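Local coordinates for VP2 (Human bocavirus 3, PDB 5US7), which probably self-assembles, sixty copies together, into the T=1 icosahedral capsid that encloses the genome of this parvovirus, at residues Phe260-Gln270 and Thr282-Pro291. Residues are numbered along the deposited sequence; the frame is centred on the assembly and turned at random.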
loop_
_atom_site.group_PDB
_atom_site.type_symbol
_atom_site.label_atom_id
_atom_site.label_comp_id
_atom_site.label_asym_id
_atom_site.label_seq_id
_atom_site.Cartn_x
_atom_site.Cartn_y
_atom_site.Cartn_z
ATOM N N PHE A 260 -73.342 -2.679 79.970
ATOM C CA PHE A 260 -72.648 -3.501 80.952
ATOM C C PHE A 260 -73.290 -4.879 80.927
ATOM O O PHE A 260 -74.312 -5.103 80.272
ATOM C CB PHE A 260 -72.667 -2.931 82.371
ATOM C CG PHE A 260 -74.033 -2.710 82.937
ATOM C CD1 PHE A 260 -74.705 -3.725 83.583
ATOM C CD2 PHE A 260 -74.618 -1.467 82.883
ATOM C CE1 PHE A 260 -75.945 -3.515 84.125
ATOM C CE2 PHE A 260 -75.858 -1.254 83.425
ATOM C CZ PHE A 260 -76.519 -2.279 84.047
ATOM N N ASN A 261 -72.682 -5.793 81.662
ATOM C CA ASN A 261 -73.140 -7.171 81.732
ATOM C C ASN A 261 -73.803 -7.418 83.076
ATOM O O ASN A 261 -73.111 -7.450 84.103
ATOM C CB ASN A 261 -71.960 -8.116 81.521
ATOM C CG ASN A 261 -72.375 -9.550 81.440
ATOM O OD1 ASN A 261 -73.529 -9.855 81.167
ATOM N ND2 ASN A 261 -71.426 -10.448 81.620
ATOM N N PRO A 262 -75.122 -7.583 83.126
ATOM C CA PRO A 262 -75.794 -7.753 84.421
ATOM C C PRO A 262 -75.405 -9.016 85.142
ATOM O O PRO A 262 -75.709 -9.155 86.329
ATOM C CB PRO A 262 -77.277 -7.781 84.041
ATOM C CG PRO A 262 -77.338 -7.106 82.755
ATOM C CD PRO A 262 -76.087 -7.461 82.030
ATOM N N LEU A 263 -74.779 -9.961 84.454
ATOM C CA LEU A 263 -74.442 -11.234 85.060
ATOM C C LEU A 263 -73.205 -11.146 85.934
ATOM O O LEU A 263 -72.981 -12.032 86.762
ATOM C CB LEU A 263 -74.226 -12.270 83.963
ATOM C CG LEU A 263 -75.444 -12.441 83.061
ATOM C CD1 LEU A 263 -75.130 -13.369 81.912
ATOM C CD2 LEU A 263 -76.625 -12.942 83.865
ATOM N N VAL A 264 -72.413 -10.100 85.775
ATOM C CA VAL A 264 -71.092 -10.001 86.385
ATOM C C VAL A 264 -71.190 -9.150 87.645
ATOM O O VAL A 264 -71.754 -8.051 87.587
ATOM C CB VAL A 264 -70.072 -9.403 85.408
ATOM C CG1 VAL A 264 -68.812 -9.097 86.126
ATOM C CG2 VAL A 264 -69.790 -10.382 84.312
ATOM N N PRO A 265 -70.678 -9.615 88.778
ATOM C CA PRO A 265 -70.611 -8.754 89.956
ATOM C C PRO A 265 -69.586 -7.658 89.755
ATOM O O PRO A 265 -68.565 -7.839 89.089
ATOM C CB PRO A 265 -70.176 -9.710 91.069
ATOM C CG PRO A 265 -70.555 -11.055 90.571
ATOM C CD PRO A 265 -70.309 -10.997 89.102
ATOM N N THR A 266 -69.868 -6.510 90.340
ATOM C CA THR A 266 -68.961 -5.380 90.299
ATOM C C THR A 266 -68.375 -5.156 91.680
ATOM O O THR A 266 -69.013 -5.440 92.695
ATOM C CB THR A 266 -69.679 -4.121 89.821
ATOM O OG1 THR A 266 -68.747 -3.040 89.711
ATOM C CG2 THR A 266 -70.770 -3.757 90.781
ATOM N N ARG A 267 -67.151 -4.664 91.721
ATOM C CA ARG A 267 -66.558 -4.266 92.985
ATOM C C ARG A 267 -66.699 -2.755 93.057
ATOM O O ARG A 267 -66.000 -2.006 92.375
ATOM C CB ARG A 267 -65.114 -4.725 93.097
ATOM C CG ARG A 267 -64.270 -4.281 91.958
ATOM C CD ARG A 267 -62.835 -4.385 92.296
ATOM N NE ARG A 267 -62.062 -3.679 91.295
ATOM C CZ ARG A 267 -60.763 -3.461 91.392
ATOM N NH1 ARG A 267 -60.101 -3.883 92.459
ATOM N NH2 ARG A 267 -60.138 -2.800 90.436
ATOM N N ARG A 268 -67.645 -2.322 93.867
ATOM C CA ARG A 268 -67.968 -0.926 94.056
ATOM C C ARG A 268 -68.765 -0.880 95.341
ATOM O O ARG A 268 -69.336 -1.889 95.748
ATOM C CB ARG A 268 -68.754 -0.375 92.863
ATOM C CG ARG A 268 -69.195 1.046 93.027
ATOM C CD ARG A 268 -68.020 1.980 93.203
ATOM N NE ARG A 268 -67.256 2.170 91.980
ATOM C CZ ARG A 268 -67.543 3.127 91.111
ATOM N NH1 ARG A 268 -68.549 3.951 91.352
ATOM N NH2 ARG A 268 -66.829 3.274 90.014
ATOM N N ALA A 269 -68.810 0.272 95.980
ATOM C CA ALA A 269 -69.541 0.389 97.225
ATOM C C ALA A 269 -70.395 1.640 97.201
ATOM O O ALA A 269 -70.006 2.660 96.629
ATOM C CB ALA A 269 -68.596 0.406 98.420
ATOM N N GLN A 270 -71.565 1.544 97.811
ATOM C CA GLN A 270 -72.489 2.660 97.943
ATOM C C GLN A 270 -72.695 2.916 99.426
ATOM O O GLN A 270 -72.995 1.992 100.188
ATOM C CB GLN A 270 -73.802 2.361 97.224
ATOM C CG GLN A 270 -74.492 1.103 97.702
ATOM C CD GLN A 270 -75.761 0.812 96.947
ATOM O OE1 GLN A 270 -75.986 1.346 95.866
ATOM N NE2 GLN A 270 -76.598 -0.049 97.508
ATOM N N THR A 282 -73.041 0.792 104.378
ATOM C CA THR A 282 -72.435 0.648 103.066
ATOM C C THR A 282 -72.564 -0.796 102.606
ATOM O O THR A 282 -72.562 -1.723 103.421
ATOM C CB THR A 282 -70.964 1.077 103.076
ATOM O OG1 THR A 282 -70.430 0.991 101.750
ATOM C CG2 THR A 282 -70.155 0.208 103.994
ATOM N N SER A 283 -72.704 -0.972 101.299
ATOM C CA SER A 283 -72.847 -2.283 100.690
ATOM C C SER A 283 -72.411 -2.159 99.245
ATOM O O SER A 283 -72.324 -1.056 98.707
ATOM C CB SER A 283 -74.285 -2.795 100.788
ATOM O OG SER A 283 -75.169 -1.954 100.074
ATOM N N ARG A 284 -72.125 -3.288 98.610
ATOM C CA ARG A 284 -71.694 -3.219 97.225
ATOM C C ARG A 284 -72.896 -3.161 96.301
ATOM O O ARG A 284 -73.924 -3.794 96.550
ATOM C CB ARG A 284 -70.787 -4.390 96.848
ATOM C CG ARG A 284 -71.421 -5.727 96.653
ATOM C CD ARG A 284 -70.394 -6.609 95.980
ATOM N NE ARG A 284 -69.238 -6.836 96.837
ATOM C CZ ARG A 284 -68.034 -7.171 96.394
ATOM N NH1 ARG A 284 -67.814 -7.291 95.096
ATOM N NH2 ARG A 284 -67.044 -7.367 97.247
ATOM N N VAL A 285 -72.767 -2.367 95.240
ATOM C CA VAL A 285 -73.872 -2.183 94.315
ATOM C C VAL A 285 -74.119 -3.485 93.572
ATOM O O VAL A 285 -73.186 -4.234 93.262
ATOM C CB VAL A 285 -73.584 -1.017 93.354
ATOM C CG1 VAL A 285 -73.436 0.276 94.130
ATOM C CG2 VAL A 285 -72.342 -1.275 92.567
ATOM N N GLN A 286 -75.387 -3.770 93.303
ATOM C CA GLN A 286 -75.787 -5.056 92.772
ATOM C C GLN A 286 -75.269 -5.224 91.351
ATOM O O GLN A 286 -74.792 -4.274 90.741
ATOM C CB GLN A 286 -77.302 -5.178 92.824
ATOM C CG GLN A 286 -77.854 -5.173 94.225
ATOM C CD GLN A 286 -77.303 -6.299 95.060
ATOM O OE1 GLN A 286 -77.094 -7.406 94.570
ATOM N NE2 GLN A 286 -77.075 -6.028 96.336
ATOM N N PRO A 287 -75.297 -6.443 90.807
ATOM C CA PRO A 287 -74.890 -6.594 89.404
ATOM C C PRO A 287 -75.843 -5.924 88.436
ATOM O O PRO A 287 -75.397 -5.343 87.440
ATOM C CB PRO A 287 -74.860 -8.114 89.215
ATOM C CG PRO A 287 -74.647 -8.650 90.569
ATOM C CD PRO A 287 -75.418 -7.745 91.476
ATOM N N TYR A 288 -77.148 -5.980 88.701
ATOM C CA TYR A 288 -78.119 -5.419 87.772
ATOM C C TYR A 288 -78.078 -3.900 87.723
ATOM O O TYR A 288 -78.456 -3.317 86.704
ATOM C CB TYR A 288 -79.525 -5.899 88.128
ATOM C CG TYR A 288 -79.926 -5.634 89.553
ATOM C CD1 TYR A 288 -80.432 -4.406 89.934
ATOM C CD2 TYR A 288 -79.836 -6.629 90.509
ATOM C CE1 TYR A 288 -80.804 -4.169 91.235
ATOM C CE2 TYR A 288 -80.217 -6.406 91.803
ATOM C CZ TYR A 288 -80.693 -5.173 92.164
ATOM O OH TYR A 288 -81.072 -4.941 93.464
ATOM N N ALA A 289 -77.627 -3.255 88.787
ATOM C CA ALA A 289 -77.431 -1.817 88.828
ATOM C C ALA A 289 -75.942 -1.531 88.747
ATOM O O ALA A 289 -75.133 -2.308 89.244
ATOM C CB ALA A 289 -78.002 -1.218 90.113
ATOM N N LYS A 290 -75.581 -0.394 88.190
ATOM C CA LYS A 290 -74.171 -0.053 88.032
ATOM C C LYS A 290 -74.066 1.417 87.677
ATOM O O LYS A 290 -74.834 1.923 86.853
ATOM C CB LYS A 290 -73.470 -0.851 86.926
ATOM C CG LYS A 290 -73.166 -2.318 87.166
ATOM C CD LYS A 290 -72.422 -2.894 85.982
ATOM C CE LYS A 290 -72.263 -4.400 86.062
ATOM N NZ LYS A 290 -71.427 -4.855 87.182
ATOM N N PRO A 291 -73.121 2.129 88.278
ATOM C CA PRO A 291 -72.995 3.559 88.006
ATOM C C PRO A 291 -72.527 3.794 86.586
ATOM O O PRO A 291 -71.634 3.109 86.086
ATOM C CB PRO A 291 -71.942 4.015 89.020
ATOM C CG PRO A 291 -71.991 2.991 90.095
ATOM C CD PRO A 291 -72.249 1.706 89.382
#
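K290 runs over one face of the F260 ring, its CB 4.2 Å from the ring centroid and nearly over its centre, a CH-pi contact, while Y288 O lies at the ring edge near its plane. The lysine chain stays extended to CE and bends only at its last torsion (chi4 -65°), which turns NZ to V264 O at 3.2 Å; the donor NZ sits 33° out of the carbonyl plane of V264. P287 CB meets the carbonyl oxygens of P262 and V264, both residues of the type I turn N261-V264. V285 splits its branches: CG2 touches T266 CG2 and R268 CB, and CG1 rests against the amide end of Q270. In the antiparallel strand pairing, Q270 N donates almost straight (173°) to S283 O at 2.9 Å, and Q270 O takes two donors, S283 N and, from above the carbonyl plane, T282 OG1. R284 bends at chi3 and gives T266 O only a weak bond through NH1; its guanidinium is held mainly by E175 and T359 of a second subunit, whose E413 pairs with R267. The contact forms the base of the two-stranded hairpin 269-272/281-284, about 45 Å, centre to centre, from the middle of the chain, and is packed against that neighbouring subunit.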